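PDB 1NPS: development-specific protein S from Myxococcus xanthus, which binds calcium and assembles on the surface of myxospores in its presence, being induced in large amounts during fruiting body formation. Local coordinates for residues K48-Q53 and S80-S85. Residues are numbered along the deposited sequence; the frame is centred on the assembly and turned at random.
Sequences KAILYQ and SIRVIS. With CA (calcium ion), chain C.
Leu51 and Ile81 lie side by side on the buried face of two antiparallel strands, with Leu51 CD2 3.8 Å from Ile81 CG2. The leucine CG is anti to its carbonyl carbon (chi1 -43°), and the CD2 branch makes this contact. Ala49 and Val83 continue the same face. Their CA atoms are 4.4 Å apart, a non-hydrogen-bonded pair. Ile3 covers both, and Leu18 covers Ile81 and Val83. This is the tightly packed side, where the two sheets of the domain meet. Strands 47-52 and 80-85 are the central pair of their sheet and belong to the second Greek key motif of this N-terminal beta/gamma-crystallin domain. Backbone hydrogen bonds join Lys48 to Ile84 and Ile50 to Arg82 in both directions. A further hydrogen bond runs from Tyr52 N to Ser80 O.

The other face is looser and partly exposed at Lys48, Ile50, Arg82 and Ile84. Here the end methyls touch, Ile50 CD1 3.7 Å from Ile84 CD1, where the two side chains cross at a slant. The extended Lys48 chain runs alongside Ile84 and carries NZ to a salt bridge with Glu63. Ile84 CD1 also sits over one face of the Arg82 guanidinium, offset toward its rim. The same face is buried at its Tyr52 and Ser80 end. There Tyr52 CB is 3.4 Å from Ser80 OG, which is hydrogen-bonded to Asn54 O and Phe57 N. Tyr52 OH is 3.4 Å from Arg82 CD. Arg82 CG lies at the ring edge, near Tyr52 CE2. Ring and guanidinium planes are only 18° apart, but the two groups are not stacked. Arg82 NE is hydrogen-bonded to Asn22 OD1. Just past Tyr52 the chain turns, and Gln53 O binds a calcium ion at 2.4 Å, together with Asn36 and Ser79.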
ATOM      1  N   LYS A  48      -6.219  -7.682  -2.068  1.00  8.48           N
ATOM      2  CA  LYS A  48      -5.443  -7.541  -0.837  1.00  9.24           C
ATOM      3  C   LYS A  48      -4.067  -6.995  -1.227  1.00  9.07           C
ATOM      4  O   LYS A  48      -3.680  -7.032  -2.401  1.00  8.62           O
ATOM      5  CB  LYS A  48      -5.286  -8.880  -0.106  1.00  9.13           C
ATOM      6  CG  LYS A  48      -4.338  -9.857  -0.773  1.00 10.00           C
ATOM      7  CD  LYS A  48      -3.968 -10.961   0.196  1.00 12.03           C
ATOM      8  CE  LYS A  48      -2.895 -11.873  -0.365  1.00 12.49           C
ATOM      9  NZ  LYS A  48      -2.562 -12.965   0.593  1.00 14.19           N
ATOM     10  N   ALA A  49      -3.347  -6.473  -0.244  1.00  8.55           N
ATOM     11  CA  ALA A  49      -2.028  -5.903  -0.468  1.00  8.13           C
ATOM     12  C   ALA A  49      -1.042  -6.356   0.592  1.00  7.39           C
ATOM     13  O   ALA A  49      -1.406  -6.625   1.738  1.00  8.15           O
ATOM     14  CB  ALA A  49      -2.106  -4.365  -0.454  1.00  6.64           C
ATOM     15  N   ILE A  50       0.213  -6.445   0.187  1.00  8.70           N
ATOM     16  CA  ILE A  50       1.291  -6.786   1.107  1.00  7.65           C
ATOM     17  C   ILE A  50       2.210  -5.569   1.038  1.00  6.54           C
ATOM     18  O   ILE A  50       2.706  -5.229  -0.042  1.00  6.79           O
ATOM     19  CB  ILE A  50       2.074  -8.051   0.698  1.00  6.86           C
ATOM     20  CG1 ILE A  50       1.115  -9.228   0.514  1.00  7.37           C
ATOM     21  CG2 ILE A  50       3.088  -8.390   1.802  1.00  5.24           C
ATOM     22  CD1 ILE A  50       1.736 -10.490  -0.079  1.00  8.78           C
ATOM     23  N   LEU A  51       2.342  -4.859   2.155  1.00  4.84           N
ATOM     24  CA  LEU A  51       3.190  -3.672   2.220  1.00  5.48           C
ATOM     25  C   LEU A  51       4.538  -4.092   2.822  1.00  4.99           C
ATOM     26  O   LEU A  51       4.580  -4.808   3.821  1.00  6.63           O
ATOM     27  CB  LEU A  51       2.514  -2.593   3.067  1.00  5.86           C
ATOM     28  CG  LEU A  51       1.015  -2.385   2.835  1.00  7.10           C
ATOM     29  CD1 LEU A  51       0.536  -1.239   3.707  1.00  8.38           C
ATOM     30  CD2 LEU A  51       0.710  -2.116   1.376  1.00  6.81           C
ATOM     31  N   TYR A  52       5.627  -3.696   2.177  1.00  4.93           N
ATOM     32  CA  TYR A  52       6.978  -4.063   2.608  1.00  3.95           C
ATOM     33  C   TYR A  52       7.774  -2.854   3.031  1.00  3.49           C
ATOM     34  O   TYR A  52       7.678  -1.797   2.417  1.00  4.38           O
ATOM     35  CB  TYR A  52       7.734  -4.755   1.461  1.00  2.36           C
ATOM     36  CG  TYR A  52       7.073  -5.995   0.907  1.00  2.32           C
ATOM     37  CD1 TYR A  52       7.336  -7.246   1.445  1.00  3.87           C
ATOM     38  CD2 TYR A  52       6.195  -5.916  -0.168  1.00  3.35           C
ATOM     39  CE1 TYR A  52       6.741  -8.386   0.924  1.00  4.18           C
ATOM     40  CE2 TYR A  52       5.600  -7.038  -0.693  1.00  3.77           C
ATOM     41  CZ  TYR A  52       5.872  -8.273  -0.144  1.00  4.80           C
ATOM     42  OH  TYR A  52       5.245  -9.387  -0.651  1.00  6.22           O
ATOM     43  N   GLN A  53       8.594  -3.016   4.062  1.00  5.66           N
ATOM     44  CA  GLN A  53       9.426  -1.928   4.559  1.00  7.28           C
ATOM     45  C   GLN A  53      10.619  -1.685   3.643  1.00  7.00           C
ATOM     46  O   GLN A  53      11.169  -0.588   3.587  1.00  8.56           O
ATOM     47  CB  GLN A  53       9.908  -2.257   5.969  1.00 10.35           C
ATOM     48  CG  GLN A  53      10.611  -1.106   6.677  1.00 14.09           C
ATOM     49  CD  GLN A  53      10.521  -1.238   8.188  1.00 17.16           C
ATOM     50  OE1 GLN A  53       9.481  -0.931   8.789  1.00 18.20           O
ATOM     51  NE2 GLN A  53      11.588  -1.735   8.809  1.00 18.41           N
ATOM     52  N   SER A  80       7.869  -0.954  -1.007  1.00  5.44           N
ATOM     53  CA  SER A  80       7.416  -1.769  -2.134  1.00  4.94           C
ATOM     54  C   SER A  80       6.065  -2.377  -1.766  1.00  5.43           C
ATOM     55  O   SER A  80       5.727  -2.471  -0.574  1.00  5.16           O
ATOM     56  CB  SER A  80       8.468  -2.806  -2.580  1.00  5.51           C
ATOM     57  OG  SER A  80       8.807  -3.736  -1.564  1.00  4.38           O
ATOM     58  N   ILE A  81       5.261  -2.701  -2.779  1.00  4.53           N
ATOM     59  CA  ILE A  81       3.910  -3.236  -2.560  1.00  4.94           C
ATOM     60  C   ILE A  81       3.497  -4.249  -3.646  1.00  4.80           C
ATOM     61  O   ILE A  81       3.846  -4.094  -4.821  1.00  4.95           O
ATOM     62  CB  ILE A  81       2.824  -2.078  -2.620  1.00  6.60           C
ATOM     63  CG1 ILE A  81       3.158  -0.938  -1.651  1.00  6.57           C
ATOM     64  CG2 ILE A  81       1.426  -2.616  -2.314  1.00  6.29           C
ATOM     65  CD1 ILE A  81       2.233   0.289  -1.788  1.00  3.21           C
ATOM     66  N   ARG A  82       2.769  -5.286  -3.238  1.00  4.14           N
ATOM     67  CA  ARG A  82       2.229  -6.286  -4.167  1.00  3.89           C
ATOM     68  C   ARG A  82       0.713  -6.266  -3.941  1.00  3.84           C
ATOM     69  O   ARG A  82       0.247  -6.446  -2.814  1.00  4.20           O
ATOM     70  CB  ARG A  82       2.777  -7.694  -3.880  1.00  3.31           C
ATOM     71  CG  ARG A  82       4.293  -7.840  -4.060  1.00  5.33           C
ATOM     72  CD  ARG A  82       4.755  -9.297  -3.968  1.00  7.52           C
ATOM     73  NE  ARG A  82       3.986 -10.141  -4.876  1.00  9.98           N
ATOM     74  CZ  ARG A  82       3.594 -11.386  -4.620  1.00 12.39           C
ATOM     75  NH1 ARG A  82       3.939 -11.988  -3.490  1.00 12.32           N
ATOM     76  NH2 ARG A  82       2.875 -12.040  -5.525  1.00 13.33           N
ATOM     77  N   VAL A  83      -0.046  -5.908  -4.964  1.00  4.58           N
ATOM     78  CA  VAL A  83      -1.503  -5.871  -4.855  1.00  3.94           C
ATOM     79  C   VAL A  83      -1.974  -7.150  -5.518  1.00  4.71           C
ATOM     80  O   VAL A  83      -1.684  -7.393  -6.682  1.00  4.65           O
ATOM     81  CB  VAL A  83      -2.088  -4.613  -5.538  1.00  3.46           C
ATOM     82  CG1 VAL A  83      -3.619  -4.605  -5.433  1.00  2.02           C
ATOM     83  CG2 VAL A  83      -1.484  -3.349  -4.889  1.00  3.18           C
ATOM     84  N   ILE A  84      -2.722  -7.958  -4.783  1.00  5.87           N
ATOM     85  CA  ILE A  84      -3.138  -9.245  -5.306  1.00  7.84           C
ATOM     86  C   ILE A  84      -4.641  -9.496  -5.337  1.00  8.76           C
ATOM     87  O   ILE A  84      -5.317  -9.277  -4.343  1.00  8.49           O
ATOM     88  CB  ILE A  84      -2.445 -10.366  -4.477  1.00  7.97           C
ATOM     89  CG1 ILE A  84      -0.935 -10.095  -4.395  1.00  7.18           C
ATOM     90  CG2 ILE A  84      -2.708 -11.720  -5.109  1.00  9.64           C
ATOM     91  CD1 ILE A  84      -0.242 -10.732  -3.237  1.00  7.46           C
ATOM     92  N   SER A  85      -5.142  -9.975  -6.477  1.00 11.42           N
ATOM     93  CA  SER A  85      -6.561 -10.310  -6.659  1.00 14.62           C
ATOM     94  C   SER A  85      -6.924 -11.577  -5.884  1.00 17.22           C
ATOM     95  O   SER A  85      -6.296 -12.620  -6.051  1.00 16.59           O
ATOM     96  CB  SER A  85      -6.873 -10.577  -8.128  1.00 14.10           C
ATOM     97  OG  SER A  85      -6.467  -9.507  -8.946  1.00 18.13           O
TER
HETATM   98 CA    CA C 145      10.997   1.818   3.553  1.00 17.16          CA
HETATM   99  O   HOH W   1       9.567   1.280   3.382  1.00 43.10           O
HETATM  100  O   HOH W   2      12.674   1.962   3.186  1.00 60.70           O
HETATM  101  O   HOH W   3      11.559   1.901   5.506  1.00 20.87           O